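Group B streptococcal R4 surface protein (Streptococcus agalactiae, PDB 6S5X) is a cell-wall-anchored surface protein implicated in infection, represented here by its most N-terminal Rib domain, a small immunoglobulin-like module that probably serves as a structural unit. Local coordinates at residues A[61-66]-A[71-76]; A[32-37]-A[41-46]; A[23-28]-A[47-52]. All coordinates share one frame; numbering follows the deposited sequence. Where two conformers were deposited one is given.

Contact 1, in the domain interior, pairs strands 55-64 and 70-80 of a beta hairpin through backbone hydrogen bonds, with a sodium-bound aspartate at one end. Contact 2, about 7 Å away between centres, shares its sheet: strand 42-45 borders 55-64, with Val62 N to Ala44 O at 2.8 Å, and a partly buried loop with a short 3-10 turn packs on that strand and the residue before it. Contact 3, a surface contact with its centre about 14 Å from that of contact 1, joins two loops and meets contact 2 where Phe45 packs on residues 25-27. Between their own segments, contact 1 rests mainly on backbone bonds, contact 2 on packing, contact 3 on one hydroxyl bond and packing.

Contact 1 (A[61-66]-A[71-76]); sequences VVVTYP and DTVDVT. With NA (sodium ion), chain C.
Val61 and Val63 pair with Val73 and Asp71 through four antiparallel backbone hydrogen bonds. Val61 N to Val73 O measures 2.9 Å and Val63 N to Asp71 O 2.8 Å, each returned by a bond in the reverse direction. Between these two hydrogen-bonded pairs sits the non-hydrogen-bonded pair Val62-Thr72, where Thr72 CA lies 3.3 Å from Val61 O in a CA-H...O contact. The short strand axes run 157° apart, 4.8 Å at closest approach.

The closer apolar contacts lie on the face of Val61, Val63, Val73 and Val75: Val61 CG2 meets Val75 CG2 at 4.3 Å, and Val63 CG2 approaches Val73 CG2 more loosely.

The polar end is built by Tyr65. With CG opposite the carbonyl carbon (chi1 -60°), its ring swings back until OH donates to Asp71 OD2 over 2.7 Å, using the anti lone pair of that oxygen. The carboxylate stands at the ring's edge with its plane perpendicular to the ring. Both carboxylate oxygens also bind the sodium ion, Asp71 OD2 at 2.3 Å and OD1 more distantly, so OD2 serves phenol and metal together. Tyr65 is thus placed as a second-shell residue and may fix the turn of the carboxylate. Two waters and the backbone carbonyl oxygens of Ala7 and Asn10 complete the site.

Strand 55-64 is flanked on its other edge by strand 42-45, through Val62 with Ala44 and Thr64 with Thr42, while Val61 and Val63 also pack on Val43.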
ATOM      1  N   VAL A  61       3.260  -1.261  -1.701  1.00 10.01           N
ATOM      2  CA  VAL A  61       1.833  -1.519  -1.871  1.00  7.23           C
ATOM      3  C   VAL A  61       1.530  -1.496  -3.368  1.00  7.01           C
ATOM      4  O   VAL A  61       1.861  -0.528  -4.065  1.00  9.72           O
ATOM      5  CB  VAL A  61       0.968  -0.505  -1.112  1.00  8.10           C
ATOM      6  CG1 VAL A  61      -0.488  -0.779  -1.351  1.00  9.91           C
ATOM      7  CG2 VAL A  61       1.267  -0.545   0.377  1.00 12.09           C
ATOM      8  N   VAL A  62       0.949  -2.582  -3.853  1.00  6.96           N
ATOM      9  CA  VAL A  62       0.476  -2.690  -5.227  1.00  7.22           C
ATOM     10  C   VAL A  62      -1.003  -2.328  -5.251  1.00 13.02           C
ATOM     11  O   VAL A  62      -1.822  -2.943  -4.561  1.00  6.56           O
ATOM     12  CB  VAL A  62       0.705  -4.095  -5.797  1.00 11.41           C
ATOM     13  CG1 VAL A  62       0.211  -4.144  -7.225  1.00 11.65           C
ATOM     14  CG2 VAL A  62       2.162  -4.444  -5.749  1.00 19.26           C
ATOM     15  N   VAL A  63      -1.322  -1.319  -6.034  1.00  7.08           N
ATOM     16  CA  VAL A  63      -2.664  -0.771  -6.183  1.00  8.20           C
ATOM     17  C   VAL A  63      -3.163  -1.224  -7.544  1.00  7.43           C
ATOM     18  O   VAL A  63      -2.576  -0.865  -8.571  1.00  7.61           O
ATOM     19  CB  VAL A  63      -2.654   0.759  -6.086  1.00  8.99           C
ATOM     20  CG1 VAL A  63      -4.067   1.336  -6.227  1.00 13.85           C
ATOM     21  CG2 VAL A  63      -2.005   1.215  -4.814  1.00 10.50           C
ATOM     22  N   THR A  64      -4.204  -2.051  -7.567  1.00  6.35           N
ATOM     23  CA  THR A  64      -4.709  -2.630  -8.809  1.00  7.93           C
ATOM     24  C   THR A  64      -6.084  -2.056  -9.102  1.00  9.72           C
ATOM     25  O   THR A  64      -7.026  -2.254  -8.335  1.00  6.35           O
ATOM     26  CB  THR A  64      -4.769  -4.156  -8.745  1.00  7.89           C
ATOM     27  OG1 THR A  64      -3.467  -4.678  -8.440  1.00  9.90           O
ATOM     28  CG2 THR A  64      -5.209  -4.699 -10.115  1.00 10.59           C
ATOM     29  N   TYR A  65      -6.197  -1.360 -10.203  1.00  6.98           N
ATOM     30  CA  TYR A  65      -7.444  -0.718 -10.584  1.00  6.95           C
ATOM     31  C   TYR A  65      -8.355  -1.702 -11.326  1.00  7.03           C
ATOM     32  O   TYR A  65      -7.902  -2.730 -11.845  1.00  7.20           O
ATOM     33  CB  TYR A  65      -7.148   0.505 -11.468  1.00  7.24           C
ATOM     34  CG  TYR A  65      -6.299   1.535 -10.758  1.00  7.37           C
ATOM     35  CD1 TYR A  65      -6.848   2.358  -9.782  1.00 11.51           C
ATOM     36  CD2 TYR A  65      -4.940   1.656 -11.020  1.00  7.68           C
ATOM     37  CE1 TYR A  65      -6.059   3.281  -9.103  1.00 12.03           C
ATOM     38  CE2 TYR A  65      -4.165   2.559 -10.368  1.00  9.22           C
ATOM     39  CZ  TYR A  65      -4.719   3.381  -9.399  1.00 10.10           C
ATOM     40  OH  TYR A  65      -3.907   4.282  -8.737  1.00 10.17           O
ATOM     41  N   PRO A  66      -9.653  -1.387 -11.416  1.00  8.39           N
ATOM     42  CA  PRO A  66     -10.603  -2.325 -12.046  1.00  9.37           C
ATOM     43  C   PRO A  66     -10.314  -2.625 -13.500  1.00 12.06           C
ATOM     44  O   PRO A  66     -10.737  -3.680 -13.991  1.00 12.42           O
ATOM     45  CB  PRO A  66     -11.962  -1.610 -11.897  1.00 11.73           C
ATOM     46  CG  PRO A  66     -11.799  -0.762 -10.683  1.00 11.77           C
ATOM     47  CD  PRO A  66     -10.345  -0.277 -10.741  1.00  7.09           C
ATOM     48  N   ASP A  71      -0.604   0.811  -9.952  1.00  8.88           N
ATOM     49  CA  ASP A  71       0.382   1.737  -9.402  1.00  9.51           C
ATOM     50  C   ASP A  71       1.053   1.026  -8.238  1.00  9.19           C
ATOM     51  O   ASP A  71       0.471   0.139  -7.613  1.00 10.55           O
ATOM     52  CB  ASP A  71      -0.266   3.046  -8.898  1.00 12.57           C
ATOM     53  CG  ASP A  71      -0.529   4.080 -10.024  1.00 16.69           C
ATOM     54  OD1 ASP A  71       0.399   4.301 -10.822  1.00 17.22           O
ATOM     55  OD2 ASP A  71      -1.622   4.723 -10.075  1.00 12.97           O
ATOM     56  N   THR A  72       2.289   1.404  -7.976  0.59  9.61           N
ATOM     57  CA  THR A  72       2.970   0.968  -6.772  0.59 16.15           C
ATOM     58  C   THR A  72       3.265   2.179  -5.904  0.59 12.64           C
ATOM     59  O   THR A  72       3.373   3.318  -6.377  0.59 11.43           O
ATOM     60  CB  THR A  72       4.257   0.235  -7.090  0.59 15.64           C
ATOM     61  OG1 THR A  72       5.143   1.137  -7.752  0.59 21.92           O
ATOM     62  CG2 THR A  72       3.972  -0.986  -7.989  0.59 10.45           C
ATOM     63  N   VAL A  73       3.388   1.921  -4.614  1.00 11.61           N
ATOM     64  CA  VAL A  73       3.791   2.949  -3.674  1.00 14.14           C
ATOM     65  C   VAL A  73       4.824   2.327  -2.753  1.00  9.79           C
ATOM     66  O   VAL A  73       4.629   1.198  -2.287  1.00 12.74           O
ATOM     67  CB  VAL A  73       2.581   3.472  -2.875  1.00 23.12           C
ATOM     68  CG1 VAL A  73       2.975   4.605  -1.981  1.00 28.49           C
ATOM     69  CG2 VAL A  73       1.444   3.877  -3.857  1.00 35.19           C
ATOM     70  N   ASP A  74       5.949   3.016  -2.566  1.00 12.03           N
ATOM     71  CA  ASP A  74       6.955   2.606  -1.596  1.00 12.15           C
ATOM     72  C   ASP A  74       6.580   3.169  -0.231  1.00 15.66           C
ATOM     73  O   ASP A  74       6.364   4.378  -0.097  1.00 18.22           O
ATOM     74  CB  ASP A  74       8.347   3.112  -1.996  1.00 19.35           C
ATOM     75  CG  ASP A  74       8.890   2.422  -3.236  1.00 37.24           C
ATOM     76  OD1 ASP A  74       8.762   1.185  -3.334  1.00 39.94           O
ATOM     77  OD2 ASP A  74       9.409   3.128  -4.124  1.00 55.81           O
ATOM     78  N   VAL A  75       6.545   2.320   0.793  1.00 11.13           N
ATOM     79  CA  VAL A  75       6.208   2.763   2.142  1.00  9.80           C
ATOM     80  C   VAL A  75       7.151   2.122   3.155  1.00 11.43           C
ATOM     81  O   VAL A  75       7.979   1.275   2.835  1.00 14.05           O
ATOM     82  CB  VAL A  75       4.744   2.444   2.533  1.00 12.84           C
ATOM     83  CG1 VAL A  75       3.783   3.017   1.503  1.00 19.21           C
ATOM     84  CG2 VAL A  75       4.536   0.964   2.670  1.00 11.36           C
ATOM     85  N   THR A  76       7.004   2.559   4.397  1.00 15.33           N
ATOM     86  CA  THR A  76       7.741   2.034   5.534  1.00 16.95           C
ATOM     87  C   THR A  76       6.741   1.545   6.571  1.00 13.18           C
ATOM     88  O   THR A  76       5.802   2.265   6.912  1.00 12.64           O
ATOM     89  CB  THR A  76       8.620   3.111   6.173  1.00 17.91           C
ATOM     90  OG1 THR A  76       9.572   3.598   5.227  1.00 22.95           O
ATOM     91  CG2 THR A  76       9.359   2.514   7.359  1.00 20.14           C
TER
HETATM   92 NA    NA C 401      -0.983   6.640 -11.237  1.00 16.66          NA
HETATM   93  O   HOH W   1       0.675   7.714 -10.015  1.00 19.18           O
HETATM   94  O   HOH W   2       0.363   6.594 -13.146  1.00 22.59           O

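Contact 2 (A[32-37]-A[41-46]); sequences GNLPDL and TTVAFE
A single 3-10 turn, residues 34-36, precedes the edge strand 42-45 of the Rib-domain sheet, and its Leu34 packs against Val43 of that strand. The turn is evidenced by two backbone bonds, Asp36 N to Asn33 O at 2.9 Å and Leu37 N to Leu34 O at 3.1 Å. Leu34 occupies two conformers; in one of them CG is anti to the backbone N (chi1 -176°), which carries the branch away from the turn until CD1 lies 4.1 Å from Val43 CG1, the side chains meeting at a slant. That contact depends on the conformer.

Nearer the connection, Leu37 and Thr41 cross at about a right angle. Leu37 CB is 4.0 Å from Thr41 OG1, and Leu37 CD1 is 4.2 Å from Thr41 CG2, so the threonine offers both branches to the leucine. Its hydroxyl is occupied by a hydrogen bond with Pro38 O, which ties Thr41 back to the connection between the segments; toward Leu37 it makes only packing contact.

Leu37 and Thr41 both extend onto Val63 of strand 55-64, and Asn33 anchors the start of the turn to Asp11 and Ala13. Leu34 and Leu37 of the connecting loop, resting on Val43 of the edge strand and on Val63 respectively, are consistent with the small immunoglobulin-like fold of a Rib domain.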
ATOM      1  N   GLY A  32      -2.886   6.630   1.836  1.00  8.66           N
ATOM      2  CA  GLY A  32      -3.494   7.775   2.481  1.00 13.20           C
ATOM      3  C   GLY A  32      -4.743   8.311   1.809  1.00 17.67           C
ATOM      4  O   GLY A  32      -5.418   9.185   2.362  1.00 14.77           O
ATOM      5  N   ASN A  33      -5.067   7.847   0.609  1.00 10.79           N
ATOM      6  CA  ASN A  33      -6.195   8.411  -0.136  1.00  8.61           C
ATOM      7  C   ASN A  33      -7.009   7.323  -0.822  1.00  9.55           C
ATOM      8  O   ASN A  33      -7.480   7.487  -1.955  1.00  9.74           O
ATOM      9  CB  ASN A  33      -5.714   9.441  -1.161  1.00  8.66           C
ATOM     10  CG  ASN A  33      -4.733   8.871  -2.176  1.00  8.25           C
ATOM     11  OD1 ASN A  33      -4.009   7.908  -1.912  1.00  9.01           O
ATOM     12  ND2 ASN A  33      -4.691   9.507  -3.360  1.00  9.35           N
ATOM     13  N   LEU A  34      -7.210   6.185  -0.167  0.51 11.22           N
ATOM     14  CA  LEU A  34      -7.948   5.129  -0.850  0.51  9.62           C
ATOM     15  C   LEU A  34      -9.385   5.528  -1.183  0.51 13.15           C
ATOM     16  O   LEU A  34      -9.896   5.027  -2.197  0.51 25.46           O
ATOM     17  CB  LEU A  34      -7.906   3.837  -0.028  0.51 21.69           C
ATOM     18  CG  LEU A  34      -8.566   2.608  -0.684  0.51 20.74           C
ATOM     19  CD1 LEU A  34      -7.995   2.190  -2.042  0.51 17.78           C
ATOM     20  CD2 LEU A  34      -8.478   1.451   0.316  0.51 17.15           C
ATOM     21  N   PRO A  35     -10.068   6.408  -0.440  1.00 16.65           N
ATOM     22  CA  PRO A  35     -11.404   6.851  -0.900  1.00 17.32           C
ATOM     23  C   PRO A  35     -11.384   7.589  -2.222  1.00 16.81           C
ATOM     24  O   PRO A  35     -12.400   7.614  -2.925  1.00 20.73           O
ATOM     25  CB  PRO A  35     -11.867   7.779   0.231  1.00 24.55           C
ATOM     26  CG  PRO A  35     -11.137   7.288   1.451  1.00 27.15           C
ATOM     27  CD  PRO A  35      -9.775   6.917   0.911  1.00 17.04           C
ATOM     28  N   ASP A  36     -10.262   8.200  -2.586  1.00 11.37           N
ATOM     29  CA  ASP A  36     -10.159   8.938  -3.835  1.00 16.44           C
ATOM     30  C   ASP A  36      -9.811   8.047  -5.008  1.00 20.88           C
ATOM     31  O   ASP A  36      -9.822   8.530  -6.145  1.00 14.31           O
ATOM     32  CB  ASP A  36      -9.088  10.028  -3.759  1.00 14.30           C
ATOM     33  CG  ASP A  36      -9.422  11.128  -2.764  1.00 90.36           C
ATOM     34  OD1 ASP A  36     -10.614  11.465  -2.592  1.00 34.59           O
ATOM     35  OD2 ASP A  36      -8.465  11.675  -2.178  1.00 72.38           O
ATOM     36  N   LEU A  37      -9.529   6.771  -4.770  1.00  8.41           N
ATOM     37  CA  LEU A  37      -9.253   5.865  -5.868  1.00  9.07           C
ATOM     38  C   LEU A  37     -10.563   5.258  -6.371  1.00 11.72           C
ATOM     39  O   LEU A  37     -11.577   5.280  -5.671  1.00 12.77           O
ATOM     40  CB  LEU A  37      -8.294   4.775  -5.408  1.00  9.38           C
ATOM     41  CG  LEU A  37      -7.010   5.253  -4.758  1.00 10.01           C
ATOM     42  CD1 LEU A  37      -6.164   4.049  -4.349  1.00 11.30           C
ATOM     43  CD2 LEU A  37      -6.247   6.189  -5.691  1.00 11.27           C
ATOM     44  N   THR A  41     -10.980  -0.659  -6.581  1.00  8.89           N
ATOM     45  CA  THR A  41      -9.526  -0.748  -6.512  1.00  7.48           C
ATOM     46  C   THR A  41      -9.120  -1.617  -5.326  1.00  9.46           C
ATOM     47  O   THR A  41      -9.700  -1.506  -4.239  1.00  7.72           O
ATOM     48  CB  THR A  41      -8.921   0.657  -6.351  1.00  7.47           C
ATOM     49  OG1 THR A  41      -9.287   1.497  -7.457  1.00  7.47           O
ATOM     50  CG2 THR A  41      -7.431   0.565  -6.271  1.00  8.08           C
ATOM     51  N   THR A  42      -8.117  -2.479  -5.529  1.00  7.35           N
ATOM     52  CA  THR A  42      -7.552  -3.321  -4.480  1.00  7.40           C
ATOM     53  C   THR A  42      -6.141  -2.860  -4.148  1.00  9.06           C
ATOM     54  O   THR A  42      -5.442  -2.281  -4.984  1.00 10.54           O
ATOM     55  CB  THR A  42      -7.510  -4.795  -4.896  1.00 10.65           C
ATOM     56  OG1 THR A  42      -6.572  -4.965  -5.963  1.00 13.86           O
ATOM     57  CG2 THR A  42      -8.881  -5.257  -5.324  1.00  8.40           C
ATOM     58  N   VAL A  43      -5.735  -3.120  -2.907  1.00  7.27           N
ATOM     59  CA  VAL A  43      -4.389  -2.827  -2.452  1.00  7.13           C
ATOM     60  C   VAL A  43      -3.843  -4.067  -1.748  1.00 11.53           C
ATOM     61  O   VAL A  43      -4.584  -4.800  -1.076  1.00  8.96           O
ATOM     62  CB  VAL A  43      -4.339  -1.594  -1.528  1.00  8.52           C
ATOM     63  CG1 VAL A  43      -4.775  -0.347  -2.259  1.00 14.05           C
ATOM     64  CG2 VAL A  43      -5.199  -1.812  -0.348  1.00 11.90           C
ATOM     65  N   ALA A  44      -2.567  -4.347  -1.974  1.00  7.81           N
ATOM     66  CA  ALA A  44      -1.918  -5.480  -1.346  1.00  9.61           C
ATOM     67  C   ALA A  44      -0.451  -5.171  -1.168  1.00 11.58           C
ATOM     68  O   ALA A  44       0.148  -4.458  -1.977  1.00  8.20           O
ATOM     69  CB  ALA A  44      -2.093  -6.748  -2.191  1.00 13.05           C
ATOM     70  N   PHE A  45       0.145  -5.743  -0.127  1.00  7.39           N
ATOM     71  CA  PHE A  45       1.596  -5.674  -0.048  1.00  7.36           C
ATOM     72  C   PHE A  45       2.204  -6.563  -1.126  1.00  7.74           C
ATOM     73  O   PHE A  45       1.695  -7.638  -1.423  1.00 11.18           O
ATOM     74  CB  PHE A  45       2.101  -6.101   1.325  1.00  8.41           C
ATOM     75  CG  PHE A  45       1.862  -5.084   2.389  1.00  7.52           C
ATOM     76  CD1 PHE A  45       2.442  -3.840   2.322  1.00  7.79           C
ATOM     77  CD2 PHE A  45       1.039  -5.379   3.447  1.00  8.83           C
ATOM     78  CE1 PHE A  45       2.229  -2.896   3.305  1.00 10.69           C
ATOM     79  CE2 PHE A  45       0.828  -4.448   4.452  1.00  9.70           C
ATOM     80  CZ  PHE A  45       1.414  -3.202   4.366  1.00  7.59           C
ATOM     81  N   GLU A  46       3.286  -6.099  -1.747  1.00  7.19           N
ATOM     82  CA  GLU A  46       3.922  -6.938  -2.756  1.00  9.67           C
ATOM     83  C   GLU A  46       4.434  -8.223  -2.125  1.00 16.20           C
ATOM     84  O   GLU A  46       4.387  -9.302  -2.729  1.00 11.90           O
ATOM     85  CB  GLU A  46       5.050  -6.182  -3.440  1.00 11.17           C
ATOM     86  CG  GLU A  46       5.628  -6.951  -4.612  1.00 20.60           C
ATOM     87  CD  GLU A  46       6.697  -6.177  -5.358  1.00 57.82           C
ATOM     88  OE1 GLU A  46       7.726  -5.842  -4.741  1.00 37.66           O
ATOM     89  OE2 GLU A  46       6.502  -5.903  -6.562  1.00 58.23           O
TER

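Contact 3 (A[23-28]-A[47-52]); sequences ETPKAE and TPVDTA
Residues 23-25 and 49-51 run roughly antiparallel, extended except at Thr51, without forming strand pairing: the nearest CA atoms, those of Glu23 and Thr51, are 6.5 Å apart, and the CA atoms of Pro25 and Val49 are wider still at 7.5 Å. Both segments are loop here, and only residues 27-28 enter a 3-10 turn. Just outside residues 23-28, a backbone bond joins Thr51 with Gly22.

The one hydrogen bond across the gap comes from a side chain. Thr51 OG1 donates to Glu23 O over 2.8 Å, the donor tilted 27° from the carbonyl plane. Its chi1 of 67° sets OG1 between the backbone N and the carbonyl carbon, facing Glu23, and turns CG2 toward the proline.

Pro25 supplies the apolar half. Its CG rests 4.0 Å from Val49 CB, the ring crossing the valine at a slant, while its CD meets the methyl CG2 of Thr51 at 4.0 Å. Pro25 also packs on Phe45 and Gln17, and Thr51 on Val19, so the pair of loops is backed by strands 42-45 and 17-20.

Within residues 47-52 an Asx turn shapes the chain: Ala52 N donates to Asp50 OD1 at 3.0 Å, reaching it from above the carboxylate plane. Between the segments, then, the Thr51 hydroxyl ties down the Glu23 carbonyl and the rest is aliphatic packing of Pro25; with 145 Å² buried in all, the specificity of this surface junction rests on one polar anchor.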
ATOM      1  N   GLU A  23       2.430  -8.106  15.057  1.00  8.41           N
ATOM      2  CA  GLU A  23       1.163  -7.700  14.464  1.00  8.26           C
ATOM      3  C   GLU A  23       1.263  -7.827  12.949  1.00 11.71           C
ATOM      4  O   GLU A  23       2.350  -7.775  12.375  1.00 11.55           O
ATOM      5  CB  GLU A  23       0.813  -6.264  14.865  1.00 10.75           C
ATOM      6  CG  GLU A  23       0.504  -6.088  16.349  1.00 13.11           C
ATOM      7  CD  GLU A  23      -0.052  -4.708  16.716  1.00 22.88           C
ATOM      8  OE1 GLU A  23       0.397  -3.686  16.172  1.00 15.10           O
ATOM      9  OE2 GLU A  23      -0.978  -4.659  17.547  1.00 24.12           O
ATOM     10  N   THR A  24       0.120  -7.947  12.293  1.00  9.10           N
ATOM     11  CA  THR A  24       0.135  -8.079  10.834  1.00  7.68           C
ATOM     12  C   THR A  24      -0.475  -6.837  10.199  1.00  9.74           C
ATOM     13  O   THR A  24      -1.691  -6.606  10.336  1.00 10.47           O
ATOM     14  CB  THR A  24      -0.593  -9.344  10.370  1.00 14.03           C
ATOM     15  OG1 THR A  24      -0.019 -10.481  11.035  1.00 13.88           O
ATOM     16  CG2 THR A  24      -0.459  -9.491   8.831  1.00 10.96           C
ATOM     17  N   PRO A  25       0.312  -5.982   9.557  1.00  8.88           N
ATOM     18  CA  PRO A  25      -0.262  -4.764   8.990  1.00  7.87           C
ATOM     19  C   PRO A  25      -1.134  -5.074   7.792  1.00  7.61           C
ATOM     20  O   PRO A  25      -0.932  -6.076   7.094  1.00  7.45           O
ATOM     21  CB  PRO A  25       0.970  -3.941   8.572  1.00 11.39           C
ATOM     22  CG  PRO A  25       2.056  -4.963   8.333  1.00 16.38           C
ATOM     23  CD  PRO A  25       1.759  -6.082   9.296  1.00  8.92           C
ATOM     24  N   LYS A  26      -2.083  -4.175   7.556  1.00  7.66           N
ATOM     25  CA  LYS A  26      -2.928  -4.200   6.367  1.00 10.85           C
ATOM     26  C   LYS A  26      -2.434  -3.168   5.348  1.00  7.49           C
ATOM     27  O   LYS A  26      -2.102  -2.023   5.690  1.00  8.18           O
ATOM     28  CB  LYS A  26      -4.377  -3.929   6.758  1.00 11.55           C
ATOM     29  CG  LYS A  26      -4.975  -4.925   7.765  1.00 16.81           C
ATOM     30  CD  LYS A  26      -6.460  -4.604   7.982  1.00 21.59           C
ATOM     31  CE  LYS A  26      -7.185  -5.641   8.861  1.00 32.45           C
ATOM     32  NZ  LYS A  26      -6.409  -6.101  10.033  1.00 24.14           N
ATOM     33  N   ALA A  27      -2.423  -3.571   4.079  1.00  7.94           N
ATOM     34  CA  ALA A  27      -1.959  -2.666   3.031  1.00  8.29           C
ATOM     35  C   ALA A  27      -2.825  -1.415   2.962  1.00  7.61           C
ATOM     36  O   ALA A  27      -2.321  -0.319   2.663  1.00  9.20           O
ATOM     37  CB  ALA A  27      -1.971  -3.383   1.683  1.00 11.46           C
ATOM     38  N   GLU A  28      -4.120  -1.547   3.261  1.00  8.11           N
ATOM     39  CA  GLU A  28      -5.007  -0.384   3.253  1.00 10.89           C
ATOM     40  C   GLU A  28      -4.523   0.720   4.195  1.00 10.35           C
ATOM     41  O   GLU A  28      -4.740   1.905   3.937  1.00 13.62           O
ATOM     42  CB  GLU A  28      -6.434  -0.792   3.651  1.00 17.83           C
ATOM     43  CG  GLU A  28      -7.210  -1.575   2.573  1.00 21.21           C
ATOM     44  CD  GLU A  28      -6.918  -3.061   2.532  1.00111.32           C
ATOM     45  OE1 GLU A  28      -6.114  -3.544   3.342  1.00 15.33           O
ATOM     46  OE2 GLU A  28      -7.515  -3.755   1.681  1.00 26.89           O
ATOM     47  N   THR A  47       4.978  -8.107  -0.916  1.00 11.53           N
ATOM     48  CA  THR A  47       5.555  -9.199  -0.159  1.00 16.03           C
ATOM     49  C   THR A  47       5.113  -9.068   1.290  1.00  9.29           C
ATOM     50  O   THR A  47       4.972  -7.948   1.786  1.00 12.68           O
ATOM     51  CB  THR A  47       7.082  -9.104  -0.259  1.00 20.22           C
ATOM     52  OG1 THR A  47       7.454  -9.283  -1.630  1.00 27.60           O
ATOM     53  CG2 THR A  47       7.715 -10.151   0.588  1.00 25.07           C
ATOM     54  N   PRO A  48       4.866 -10.171   1.993  1.00 11.17           N
ATOM     55  CA  PRO A  48       4.544 -10.068   3.417  1.00  9.46           C
ATOM     56  C   PRO A  48       5.581  -9.277   4.203  1.00  7.20           C
ATOM     57  O   PRO A  48       6.782  -9.336   3.937  1.00  9.99           O
ATOM     58  CB  PRO A  48       4.489 -11.534   3.856  1.00 12.91           C
ATOM     59  CG  PRO A  48       4.129 -12.288   2.606  1.00 19.69           C
ATOM     60  CD  PRO A  48       4.851 -11.571   1.523  1.00 17.95           C
ATOM     61  N   VAL A  49       5.099  -8.503   5.153  1.00  9.45           N
ATOM     62  CA  VAL A  49       5.959  -7.657   5.974  1.00 12.13           C
ATOM     63  C   VAL A  49       6.459  -8.452   7.170  1.00 10.92           C
ATOM     64  O   VAL A  49       5.685  -9.144   7.826  1.00 12.46           O
ATOM     65  CB  VAL A  49       5.204  -6.415   6.439  1.00 11.43           C
ATOM     66  CG1 VAL A  49       6.098  -5.586   7.330  1.00 12.07           C
ATOM     67  CG2 VAL A  49       4.730  -5.657   5.201  1.00 11.96           C
ATOM     68  N   ASP A  50       7.759  -8.363   7.427  1.00 11.83           N
ATOM     69  CA  ASP A  50       8.399  -8.989   8.584  1.00 15.03           C
ATOM     70  C   ASP A  50       8.157  -8.135   9.828  1.00  7.78           C
ATOM     71  O   ASP A  50       8.604  -6.988   9.895  1.00 12.90           O
ATOM     72  CB  ASP A  50       9.896  -9.148   8.318  1.00 18.99           C
ATOM     73  CG  ASP A  50      10.680  -9.385   9.574  1.00 72.21           C
ATOM     74  OD1 ASP A  50      10.136 -10.079  10.444  1.00 17.86           O
ATOM     75  OD2 ASP A  50      11.835  -8.920   9.691  1.00 28.79           O
ATOM     76  N   THR A  51       7.429  -8.671  10.805  1.00 12.28           N
ATOM     77  CA  THR A  51       7.224  -7.951  12.058  1.00  7.32           C
ATOM     78  C   THR A  51       7.750  -8.738  13.252  1.00  8.23           C
ATOM     79  O   THR A  51       7.361  -8.459  14.399  1.00 10.02           O
ATOM     80  CB  THR A  51       5.749  -7.600  12.285  1.00 13.90           C
ATOM     81  OG1 THR A  51       4.970  -8.790  12.502  1.00 12.70           O
ATOM     82  CG2 THR A  51       5.188  -6.832  11.112  1.00 10.65           C
ATOM     83  N   ALA A  52       8.638  -9.706  13.025  1.00 10.11           N
ATOM     84  CA  ALA A  52       9.133 -10.532  14.122  1.00 11.86           C
ATOM     85  C   ALA A  52      10.139  -9.814  14.996  1.00  8.84           C
ATOM     86  O   ALA A  52      10.353 -10.229  16.142  1.00 12.81           O
ATOM     87  CB  ALA A  52       9.758 -11.811  13.560  1.00 13.90           C
TER